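Peptidase M16 inactive domain family protein (Pseudomonas fluorescens, PDB 3GWB) is of unknown specific function but belongs to the peptidase M16 family and is probably linked to metal-dependent peptide hydrolysis, possibly as a non-catalytic member. Local coordinates at residues A[378-381]-A[382-386]; A[257-260]-A[261-265]; A[129-132]-A[133-137]. All coordinates share one frame; numbering follows the deposited sequence.

Contact 1: A[378-381]-A[382-386]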
ATOM      1  N   TYR A 378      16.123   1.361 -21.273  1.00 13.55           N
ATOM      2  CA  TYR A 378      16.801   0.165 -21.765  1.00 15.56           C
ATOM      3  C   TYR A 378      17.098   0.167 -23.260  1.00 16.65           C
ATOM      4  O   TYR A 378      17.521  -0.851 -23.817  1.00 19.20           O
ATOM      5  CB  TYR A 378      15.969  -1.062 -21.401  1.00 13.20           C
ATOM      6  CG  TYR A 378      15.843  -1.252 -19.914  1.00 13.18           C
ATOM      7  CD1 TYR A 378      16.957  -1.587 -19.144  1.00 13.94           C
ATOM      8  CD2 TYR A 378      14.620  -1.087 -19.270  1.00 13.56           C
ATOM      9  CE1 TYR A 378      16.861  -1.755 -17.778  1.00 14.00           C
ATOM     10  CE2 TYR A 378      14.511  -1.256 -17.892  1.00 16.41           C
ATOM     11  CZ  TYR A 378      15.639  -1.591 -17.154  1.00 14.66           C
ATOM     12  OH  TYR A 378      15.555  -1.764 -15.795  1.00 18.70           O
ATOM     13  N   ASN A 379      16.882   1.309 -23.900  1.00 16.49           N
ATOM     14  CA  ASN A 379      17.114   1.456 -25.330  1.00 17.70           C
ATOM     15  C   ASN A 379      16.433   0.372 -26.155  1.00 17.91           C
ATOM     16  O   ASN A 379      17.087  -0.321 -26.936  1.00 19.15           O
ATOM     17  CB  ASN A 379      18.611   1.457 -25.627  1.00 20.10           C
ATOM     18  CG  ASN A 379      19.329   2.609 -24.970  1.00 19.93           C
ATOM     19  OD1 ASN A 379      18.937   3.764 -25.119  1.00 26.06           O
ATOM     20  ND2 ASN A 379      20.387   2.304 -24.237  1.00 19.72           N
ATOM     21  N   LEU A 380      15.123   0.225 -25.977  1.00 15.27           N
ATOM     22  CA  LEU A 380      14.356  -0.756 -26.735  1.00 17.21           C
ATOM     23  C   LEU A 380      13.901  -0.066 -28.018  1.00 18.45           C
ATOM     24  O   LEU A 380      13.795   1.158 -28.061  1.00 19.31           O
ATOM     25  CB  LEU A 380      13.136  -1.214 -25.929  1.00 15.68           C
ATOM     26  CG  LEU A 380      13.471  -1.799 -24.553  1.00 15.52           C
ATOM     27  CD1 LEU A 380      12.184  -2.178 -23.840  1.00 13.76           C
ATOM     28  CD2 LEU A 380      14.389  -3.013 -24.704  1.00 13.76           C
ATOM     29  N   PRO A 381      13.632  -0.838 -29.083  1.00 19.30           N
ATOM     30  CA  PRO A 381      13.192  -0.220 -30.338  1.00 19.38           C
ATOM     31  C   PRO A 381      11.940   0.653 -30.192  1.00 18.60           C
ATOM     32  O   PRO A 381      11.070   0.391 -29.365  1.00 13.93           O
ATOM     33  CB  PRO A 381      12.982  -1.422 -31.266  1.00 19.95           C
ATOM     34  CG  PRO A 381      12.677  -2.536 -30.329  1.00 21.88           C
ATOM     35  CD  PRO A 381      13.658  -2.305 -29.204  1.00 20.23           C
ATOM     36  N   LEU A 382      11.858   1.701 -31.002  1.00 19.17           N
ATOM     37  CA  LEU A 382      10.722   2.604 -30.930  1.00 22.15           C
ATOM     38  C   LEU A 382       9.385   1.885 -31.142  1.00 22.68           C
ATOM     39  O   LEU A 382       8.347   2.320 -30.644  1.00 24.73           O
ATOM     40  CB  LEU A 382      10.881   3.713 -31.965  1.00 23.03           C
ATOM     41  CG  LEU A 382      10.025   4.944 -31.711  1.00 25.42           C
ATOM     42  CD1 LEU A 382      10.458   5.587 -30.406  1.00 25.22           C
ATOM     43  CD2 LEU A 382      10.177   5.918 -32.866  1.00 27.16           C
ATOM     44  N   SER A 383       9.420   0.778 -31.876  1.00 22.81           N
ATOM     45  CA  SER A 383       8.214   0.005 -32.155  1.00 23.20           C
ATOM     46  C   SER A 383       8.068  -1.163 -31.192  1.00 23.91           C
ATOM     47  O   SER A 383       7.337  -2.113 -31.468  1.00 23.33           O
ATOM     48  CB  SER A 383       8.264  -0.528 -33.585  1.00 25.04           C
ATOM     49  OG  SER A 383       9.424  -1.324 -33.776  1.00 25.25           O
ATOM     50  N   TYR A 384       8.761  -1.088 -30.061  1.00 23.65           N
ATOM     51  CA  TYR A 384       8.721  -2.157 -29.070  1.00 25.44           C
ATOM     52  C   TYR A 384       7.314  -2.630 -28.705  1.00 25.51           C
ATOM     53  O   TYR A 384       7.040  -3.828 -28.675  1.00 24.81           O
ATOM     54  CB  TYR A 384       9.432  -1.724 -27.790  1.00 25.21           C
ATOM     55  CG  TYR A 384       9.441  -2.815 -26.749  1.00 27.08           C
ATOM     56  CD1 TYR A 384      10.285  -3.917 -26.880  1.00 28.34           C
ATOM     57  CD2 TYR A 384       8.565  -2.780 -25.665  1.00 27.96           C
ATOM     58  CE1 TYR A 384      10.255  -4.959 -25.968  1.00 29.25           C
ATOM     59  CE2 TYR A 384       8.526  -3.824 -24.741  1.00 29.64           C
ATOM     60  CZ  TYR A 384       9.374  -4.910 -24.901  1.00 30.60           C
ATOM     61  OH  TYR A 384       9.340  -5.956 -24.006  1.00 33.69           O
ATOM     62  N   LEU A 385       6.430  -1.689 -28.409  1.00 27.52           N
ATOM     63  CA  LEU A 385       5.069  -2.039 -28.030  1.00 29.18           C
ATOM     64  C   LEU A 385       4.405  -2.928 -29.075  1.00 29.68           C
ATOM     65  O   LEU A 385       3.965  -4.041 -28.768  1.00 27.90           O
ATOM     66  CB  LEU A 385       4.238  -0.771 -27.829  1.00 29.69           C
ATOM     67  CG  LEU A 385       4.742   0.176 -26.736  1.00 30.71           C
ATOM     68  CD1 LEU A 385       3.844   1.407 -26.673  1.00 30.81           C
ATOM     69  CD2 LEU A 385       4.762  -0.551 -25.400  1.00 31.14           C
ATOM     70  N   GLU A 386       4.337  -2.431 -30.307  1.00 29.63           N
ATOM     71  CA  GLU A 386       3.715  -3.175 -31.395  1.00 30.59           C
ATOM     72  C   GLU A 386       4.408  -4.512 -31.632  1.00 28.95           C
ATOM     73  O   GLU A 386       3.751  -5.518 -31.897  1.00 28.56           O
ATOM     74  CB  GLU A 386       3.737  -2.358 -32.691  1.00 33.98           C
ATOM     75  CG  GLU A 386       3.228  -0.930 -32.547  1.00 38.82           C
ATOM     76  CD  GLU A 386       4.323   0.038 -32.131  1.00 42.94           C
ATOM     77  OE1 GLU A 386       5.300   0.191 -32.899  1.00 45.20           O
ATOM     78  OE2 GLU A 386       4.206   0.646 -31.042  1.00 43.40           O
TER
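Leu-380 lays one methyl squarely over the ring of Tyr-384, four residues on, a CH-pi contact made across the turn. CD1 of Leu-380 sits 3.8 Å from the centroid of the Tyr-384 ring and only 3° off the ring normal, so all six ring carbons lie at nearly the same distance from it. The two side chains run side by side and point the same way, the tyrosine with its CG anti to the backbone N (chi1 -179°). That torsion sets the ring alongside Leu-380, whose CB also comes within 4.0 Å of Tyr-384 CD1.

Pro-381 adds a lighter contact near the root of the tyrosine. Its CG lies 4.2 Å from Tyr-384 CB, while CD approaches the ring obliquely. The backbone closes the bend: Tyr-384 N donates to Pro-381 O at 2.8 Å, with an N-H...O angle of 146°, the donor standing above the carbonyl plane instead of on a lone pair. The same carbonyl oxygen presses against the tyrosine side chain, Pro-381 O being 3.1 Å from Tyr-384 CB.

The polar ends find partners beyond the turn. Tyr-384 OH is hydrogen-bonded to Arg-261, and the tyrosine side chain packs on Met-375 of helix 365-377; Ser-383 OG bonds to Asp-387 one turn into the next helix. Leu-382 takes little part beyond its CB, and its side chain touches Val-14.

Residues 381 to 384 thus form a type I beta turn, with Ser-383 at the N-cap position but making no capping bond with its side chain. It is a surface helix-loop-helix connection, joining helix 365-377 to helix 384-394.

Contact 2: A[257-260]-A[261-265]; sequences LGID and RDDPD
A single water is gripped by Asp-263 and Asp-260: it donates to Asp-263 OD2 at 2.8 Å and accepts from Asp-260 N at 2.9 Å. The bridge spans a type I beta turn, Asp-260 to Asp-263, in the loop that leads from strand 249-257 to helix 266-277. The turn's own bond is fairly straight, Asp-263 N giving its hydrogen to Asp-260 O at 3.1 Å.

At the turn two acidic side chains come close. Asp-260 OD1 and Asp-262 OD1 approach to 2.8 Å with neither able to donate when both are charged, so one of the pair may have a raised pKa. Their carboxylate planes stand 82° apart. Both CG atoms occupy the cramped position between backbone N and carbonyl carbon (chi1 49° for Asp-260), which tucks the two groups against the turn. Asp-260 OD2 has a further, weak partner in Gln-232.

Ile-259 supplies the apolar side. It crosses Asp-263 at about a right angle, and Ile-259 CB packs 4.0 Å from Asp-263 CB, while His-407 of helix 397-407 touches both side chains. The CB of Arg-261 points away from Asp-260, and the chain bends at its second torsion; beyond its bond to Tyr-384, the guanidinium makes a cation-pi contact with Tyr-266 at the start of the following helix.

A second, smaller turn follows at once. Asp-263 keeps its other oxygen for an Asx turn leading into helix 266-277, so its carboxylate serves the water with one oxygen and the backbone with the other: Asp-265 N donates to Asp-263 OD1 at 3.0 Å, nearly straight at 160°, entering on the anti lone pair, away from OD2.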
ATOM      1  N   LEU A 257      20.406 -16.757 -12.539  1.00 18.82           N
ATOM      2  CA  LEU A 257      20.429 -15.564 -13.364  1.00 20.43           C
ATOM      3  C   LEU A 257      19.467 -15.687 -14.532  1.00 21.55           C
ATOM      4  O   LEU A 257      19.453 -16.696 -15.234  1.00 21.92           O
ATOM      5  CB  LEU A 257      21.842 -15.302 -13.886  1.00 18.52           C
ATOM      6  CG  LEU A 257      22.886 -14.938 -12.830  1.00 19.53           C
ATOM      7  CD1 LEU A 257      24.226 -14.654 -13.510  1.00 19.13           C
ATOM      8  CD2 LEU A 257      22.418 -13.714 -12.056  1.00 17.13           C
ATOM      9  N   GLY A 258      18.655 -14.654 -14.726  1.00 21.97           N
ATOM     10  CA  GLY A 258      17.701 -14.655 -15.815  1.00 22.18           C
ATOM     11  C   GLY A 258      18.266 -13.876 -16.982  1.00 22.29           C
ATOM     12  O   GLY A 258      19.460 -13.952 -17.269  1.00 23.57           O
ATOM     13  N   ILE A 259      17.414 -13.111 -17.653  1.00 20.32           N
ATOM     14  CA  ILE A 259      17.853 -12.321 -18.794  1.00 20.89           C
ATOM     15  C   ILE A 259      17.915 -10.840 -18.442  1.00 20.65           C
ATOM     16  O   ILE A 259      17.425 -10.423 -17.393  1.00 18.43           O
ATOM     17  CB  ILE A 259      16.879 -12.472 -19.980  1.00 21.09           C
ATOM     18  CG1 ILE A 259      15.469 -12.073 -19.532  1.00 21.41           C
ATOM     19  CG2 ILE A 259      16.896 -13.905 -20.494  1.00 20.62           C
ATOM     20  CD1 ILE A 259      14.523 -11.766 -20.674  1.00 25.25           C
ATOM     21  N   ASP A 260      18.541 -10.055 -19.313  1.00 21.33           N
ATOM     22  CA  ASP A 260      18.590  -8.615 -19.113  1.00 23.63           C
ATOM     23  C   ASP A 260      17.393  -8.107 -19.919  1.00 24.08           C
ATOM     24  O   ASP A 260      16.922  -8.790 -20.829  1.00 21.30           O
ATOM     25  CB  ASP A 260      19.910  -8.006 -19.612  1.00 27.86           C
ATOM     26  CG  ASP A 260      20.282  -8.459 -21.003  1.00 32.19           C
ATOM     27  OD1 ASP A 260      19.401  -8.472 -21.886  1.00 35.59           O
ATOM     28  OD2 ASP A 260      21.469  -8.792 -21.215  1.00 35.23           O
ATOM     29  N   ARG A 261      16.902  -6.923 -19.574  1.00 25.00           N
ATOM     30  CA  ARG A 261      15.718  -6.354 -20.205  1.00 25.18           C
ATOM     31  C   ARG A 261      15.670  -6.253 -21.728  1.00 25.51           C
ATOM     32  O   ARG A 261      14.601  -6.427 -22.321  1.00 26.15           O
ATOM     33  CB  ARG A 261      15.422  -4.978 -19.600  1.00 25.14           C
ATOM     34  CG  ARG A 261      14.090  -4.383 -20.045  1.00 26.23           C
ATOM     35  CD  ARG A 261      12.907  -5.180 -19.509  1.00 27.09           C
ATOM     36  NE  ARG A 261      11.619  -4.688 -19.997  1.00 24.49           N
ATOM     37  CZ  ARG A 261      11.168  -4.859 -21.239  1.00 27.40           C
ATOM     38  NH1 ARG A 261      11.901  -5.513 -22.130  1.00 25.35           N
ATOM     39  NH2 ARG A 261       9.972  -4.393 -21.589  1.00 25.17           N
ATOM     40  N   ASP A 262      16.796  -5.979 -22.376  1.00 24.67           N
ATOM     41  CA  ASP A 262      16.764  -5.854 -23.828  1.00 25.77           C
ATOM     42  C   ASP A 262      17.065  -7.139 -24.599  1.00 27.13           C
ATOM     43  O   ASP A 262      17.299  -7.098 -25.809  1.00 26.84           O
ATOM     44  CB  ASP A 262      17.721  -4.753 -24.287  1.00 28.40           C
ATOM     45  CG  ASP A 262      19.167  -5.072 -23.977  1.00 31.02           C
ATOM     46  OD1 ASP A 262      19.440  -6.179 -23.457  1.00 29.11           O
ATOM     47  OD2 ASP A 262      20.029  -4.213 -24.260  1.00 31.58           O
ATOM     48  N   ASP A 263      17.059  -8.274 -23.905  1.00 27.13           N
ATOM     49  CA  ASP A 263      17.320  -9.556 -24.553  1.00 25.80           C
ATOM     50  C   ASP A 263      16.186  -9.831 -25.539  1.00 24.80           C
ATOM     51  O   ASP A 263      15.013  -9.647 -25.214  1.00 25.58           O
ATOM     52  CB  ASP A 263      17.392 -10.672 -23.512  1.00 26.75           C
ATOM     53  CG  ASP A 263      17.949 -11.964 -24.081  1.00 28.13           C
ATOM     54  OD1 ASP A 263      17.261 -12.607 -24.904  1.00 28.24           O
ATOM     55  OD2 ASP A 263      19.083 -12.330 -23.711  1.00 29.04           O
ATOM     56  N   PRO A 264      16.524 -10.281 -26.758  1.00 24.69           N
ATOM     57  CA  PRO A 264      15.545 -10.580 -27.810  1.00 24.30           C
ATOM     58  C   PRO A 264      14.488 -11.624 -27.462  1.00 23.89           C
ATOM     59  O   PRO A 264      13.365 -11.557 -27.962  1.00 23.12           O
ATOM     60  CB  PRO A 264      16.425 -11.013 -28.980  1.00 25.07           C
ATOM     61  CG  PRO A 264      17.565 -11.669 -28.299  1.00 25.72           C
ATOM     62  CD  PRO A 264      17.871 -10.699 -27.179  1.00 24.56           C
ATOM     63  N   ASP A 265      14.842 -12.586 -26.615  1.00 21.85           N
ATOM     64  CA  ASP A 265      13.897 -13.632 -26.219  1.00 22.88           C
ATOM     65  C   ASP A 265      12.936 -13.198 -25.120  1.00 20.40           C
ATOM     66  O   ASP A 265      12.219 -14.023 -24.561  1.00 19.86           O
ATOM     67  CB  ASP A 265      14.639 -14.883 -25.745  1.00 23.55           C
ATOM     68  CG  ASP A 265      15.434 -15.535 -26.845  1.00 26.91           C
ATOM     69  OD1 ASP A 265      15.029 -15.403 -28.020  1.00 27.12           O
ATOM     70  OD2 ASP A 265      16.453 -16.188 -26.531  1.00 29.08           O
TER
HETATM   71  O   HOH W   1      19.959 -11.878 -21.116  1.00 30.67           O

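Contact 3: A[129-132]-A[133-137]; sequences LARI and KNQML
The backbone from Leu-129 to Leu-137 is regular alpha-helix, part of helix 126-143, with i to i+4 bonds running from the Leu-129/Lys-133 pair to the Ile-132/Met-136 pair; the last, Met-136 N to Ile-132 O, measures 2.9 Å. Side chains one turn apart then pair along its faces.

Against the buried Leu-129, the extended Lys-133 chain slants across. Its CE is the touching atom, 3.7 Å from Leu-129 CG and close to both methyls as well, so the aliphatic stem lies against the leucine while NZ travels on to the carbonyls of Pro-177 and Ile-179, which take hydrogen bonds from it. Leu-129 in turn packs on Leu-58 and Met-62 of helix 55-62 and on Leu-181 and Leu-184 of helix 181-191. Further along, Ile-132 CG2 meets the selenium of Met-136, a selenomethionine, at 3.9 Å; both residues also rest on Leu-58.

The polar side chains have other partners. Asn-134 reaches the second subunit, where its ND2 bonds to the carbonyl of Tyr-297 and its OD1 to Arg-290. Arg-131 and Gln-135 run alongside each other, pointing the same way, with the guanidinium and amide planes turned 71° apart. Gln-135 OE1 lies at the guanidinium edge, 4.0 Å from Arg-131 NE, too far for a bond; the arginine's salt bridge goes to Glu-65.

What positions the amide is the tight first torsion of Gln-135 (chi1 46°), which folds CG back on the helix, 3.0 Å from Ile-132 O. From there the chain stretches out beside Ile-132, and Gln-135 NE2 comes to rest 3.7 Å from Ile-132 CD1.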
ATOM      1  N   LEU A 129      15.508  13.968   7.143  1.00 15.17           N
ATOM      2  CA  LEU A 129      16.491  12.891   7.043  1.00 16.61           C
ATOM      3  C   LEU A 129      16.481  12.031   8.308  1.00 18.15           C
ATOM      4  O   LEU A 129      16.664  10.818   8.249  1.00 17.77           O
ATOM      5  CB  LEU A 129      17.894  13.468   6.829  1.00 17.47           C
ATOM      6  CG  LEU A 129      19.051  12.471   6.688  1.00 19.50           C
ATOM      7  CD1 LEU A 129      18.849  11.606   5.446  1.00 20.27           C
ATOM      8  CD2 LEU A 129      20.368  13.229   6.611  1.00 18.66           C
ATOM      9  N   ALA A 130      16.274  12.671   9.453  1.00 17.07           N
ATOM     10  CA  ALA A 130      16.239  11.964  10.722  1.00 18.25           C
ATOM     11  C   ALA A 130      14.969  11.121  10.771  1.00 17.96           C
ATOM     12  O   ALA A 130      14.987   9.982  11.226  1.00 19.04           O
ATOM     13  CB  ALA A 130      16.264  12.964  11.872  1.00 17.57           C
ATOM     14  N   ARG A 131      13.869  11.682  10.283  1.00 18.29           N
ATOM     15  CA  ARG A 131      12.598  10.970  10.283  1.00 18.56           C
ATOM     16  C   ARG A 131      12.651   9.749   9.365  1.00 19.56           C
ATOM     17  O   ARG A 131      12.162   8.678   9.722  1.00 17.68           O
ATOM     18  CB  ARG A 131      11.471  11.895   9.828  1.00 21.05           C
ATOM     19  CG  ARG A 131      10.091  11.378  10.166  1.00 25.57           C
ATOM     20  CD  ARG A 131       9.001  12.174   9.465  1.00 29.32           C
ATOM     21  NE  ARG A 131       8.853  11.783   8.064  1.00 31.41           N
ATOM     22  CZ  ARG A 131       9.084  12.582   7.026  1.00 34.29           C
ATOM     23  NH1 ARG A 131       9.483  13.838   7.219  1.00 32.98           N
ATOM     24  NH2 ARG A 131       8.909  12.126   5.789  1.00 32.53           N
ATOM     25  N   ILE A 132      13.242   9.919   8.185  1.00 19.38           N
ATOM     26  CA  ILE A 132      13.350   8.828   7.221  1.00 20.88           C
ATOM     27  C   ILE A 132      14.287   7.734   7.713  1.00 20.63           C
ATOM     28  O   ILE A 132      13.968   6.548   7.597  1.00 20.71           O
ATOM     29  CB  ILE A 132      13.851   9.333   5.845  1.00 22.74           C
ATOM     30  CG1 ILE A 132      12.930  10.443   5.335  1.00 25.65           C
ATOM     31  CG2 ILE A 132      13.861   8.191   4.835  1.00 22.45           C
ATOM     32  CD1 ILE A 132      11.487  10.031   5.215  1.00 26.20           C
ATOM     33  N   LYS A 133      15.442   8.123   8.254  1.00 21.17           N
ATOM     34  CA  LYS A 133      16.392   7.140   8.769  1.00 21.23           C
ATOM     35  C   LYS A 133      15.747   6.339   9.888  1.00 22.11           C
ATOM     36  O   LYS A 133      15.966   5.134   9.996  1.00 22.30           O
ATOM     37  CB  LYS A 133      17.654   7.806   9.320  1.00 19.51           C
ATOM     38  CG  LYS A 133      18.542   8.458   8.277  1.00 20.25           C
ATOM     39  CD  LYS A 133      19.890   8.807   8.892  1.00 20.52           C
ATOM     40  CE  LYS A 133      20.819   9.459   7.889  1.00 20.78           C
ATOM     41  NZ  LYS A 133      22.165   9.686   8.475  1.00 20.26           N
ATOM     42  N   ASN A 134      14.957   7.015  10.721  1.00 23.29           N
ATOM     43  CA  ASN A 134      14.278   6.363  11.843  1.00 23.49           C
ATOM     44  C   ASN A 134      13.303   5.296  11.349  1.00 24.81           C
ATOM     45  O   ASN A 134      13.226   4.208  11.920  1.00 26.17           O
ATOM     46  CB  ASN A 134      13.520   7.392  12.689  1.00 23.11           C
ATOM     47  CG  ASN A 134      12.974   6.799  13.982  1.00 23.82           C
ATOM     48  OD1 ASN A 134      13.722   6.552  14.929  1.00 24.26           O
ATOM     49  ND2 ASN A 134      11.669   6.553  14.019  1.00 23.35           N
ATOM     50  N   GLN A 135      12.558   5.598  10.289  1.00 24.30           N
ATOM     51  CA  GLN A 135      11.617   4.620   9.767  1.00 24.64           C
ATOM     52  C   GLN A 135      12.318   3.523   8.968  1.00 23.94           C
ATOM     53  O   GLN A 135      11.808   2.406   8.867  1.00 23.90           O
ATOM     54  CB  GLN A 135      10.516   5.300   8.945  1.00 26.49           C
ATOM     55  CG  GLN A 135      10.977   6.343   7.957  1.00 31.85           C
ATOM     56  CD  GLN A 135       9.805   7.090   7.331  1.00 34.15           C
ATOM     57  OE1 GLN A 135       9.059   7.794   8.019  1.00 35.80           O
ATOM     58  NE2 GLN A 135       9.636   6.933   6.022  1.00 34.41           N
HETATM   59  N   MSE A 136      13.492   3.826   8.417  1.00 21.69           N
HETATM   60  CA  MSE A 136      14.251   2.819   7.676  1.00 20.19           C
HETATM   61  C   MSE A 136      14.879   1.866   8.693  1.00 20.77           C
HETATM   62  O   MSE A 136      14.938   0.657   8.477  1.00 21.14           O
HETATM   63  CB  MSE A 136      15.350   3.465   6.824  1.00 18.30           C
HETATM   64  CG  MSE A 136      14.843   4.184   5.573  1.00 16.86           C
HETATM   65 SE   MSE A 136      16.168   5.003   4.629  1.00 15.49          SE
HETATM   66  CE  MSE A 136      16.715   3.679   3.525  1.00 14.04           C
ATOM     67  N   LEU A 137      15.353   2.421   9.806  1.00 19.87           N
ATOM     68  CA  LEU A 137      15.951   1.602  10.856  1.00 20.37           C
ATOM     69  C   LEU A 137      14.871   0.705  11.444  1.00 21.41           C
ATOM     70  O   LEU A 137      15.112  -0.463  11.738  1.00 24.68           O
ATOM     71  CB  LEU A 137      16.549   2.487  11.951  1.00 18.61           C
ATOM     72  CG  LEU A 137      17.795   3.279  11.554  1.00 18.39           C
ATOM     73  CD1 LEU A 137      18.241   4.145  12.718  1.00 19.72           C
ATOM     74  CD2 LEU A 137      18.898   2.321  11.148  1.00 21.02           C
TER

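Contacts 1 and 2 are neighbours, their centres about 14 Å apart, and they touch through Arg-261, which meets both tyrosines of contact 1. Both are turns leading into helices: contact 1 joins helices 365-377 and 384-394, contact 2 joins strand 249-257 to helix 266-277. Contact 1 is a surface bend with a methyl stacked on a ring beside its backbone bond, whereas contact 2 is partly buried, rich in carboxylates and bridged by water. Contact 3, within helix 126-143, lies on the opposite side of the chain's centre, about 36 to 39 Å away between centres. Partly buried, it pairs side chains a turn apart, and alone among the three it touches the second subunit.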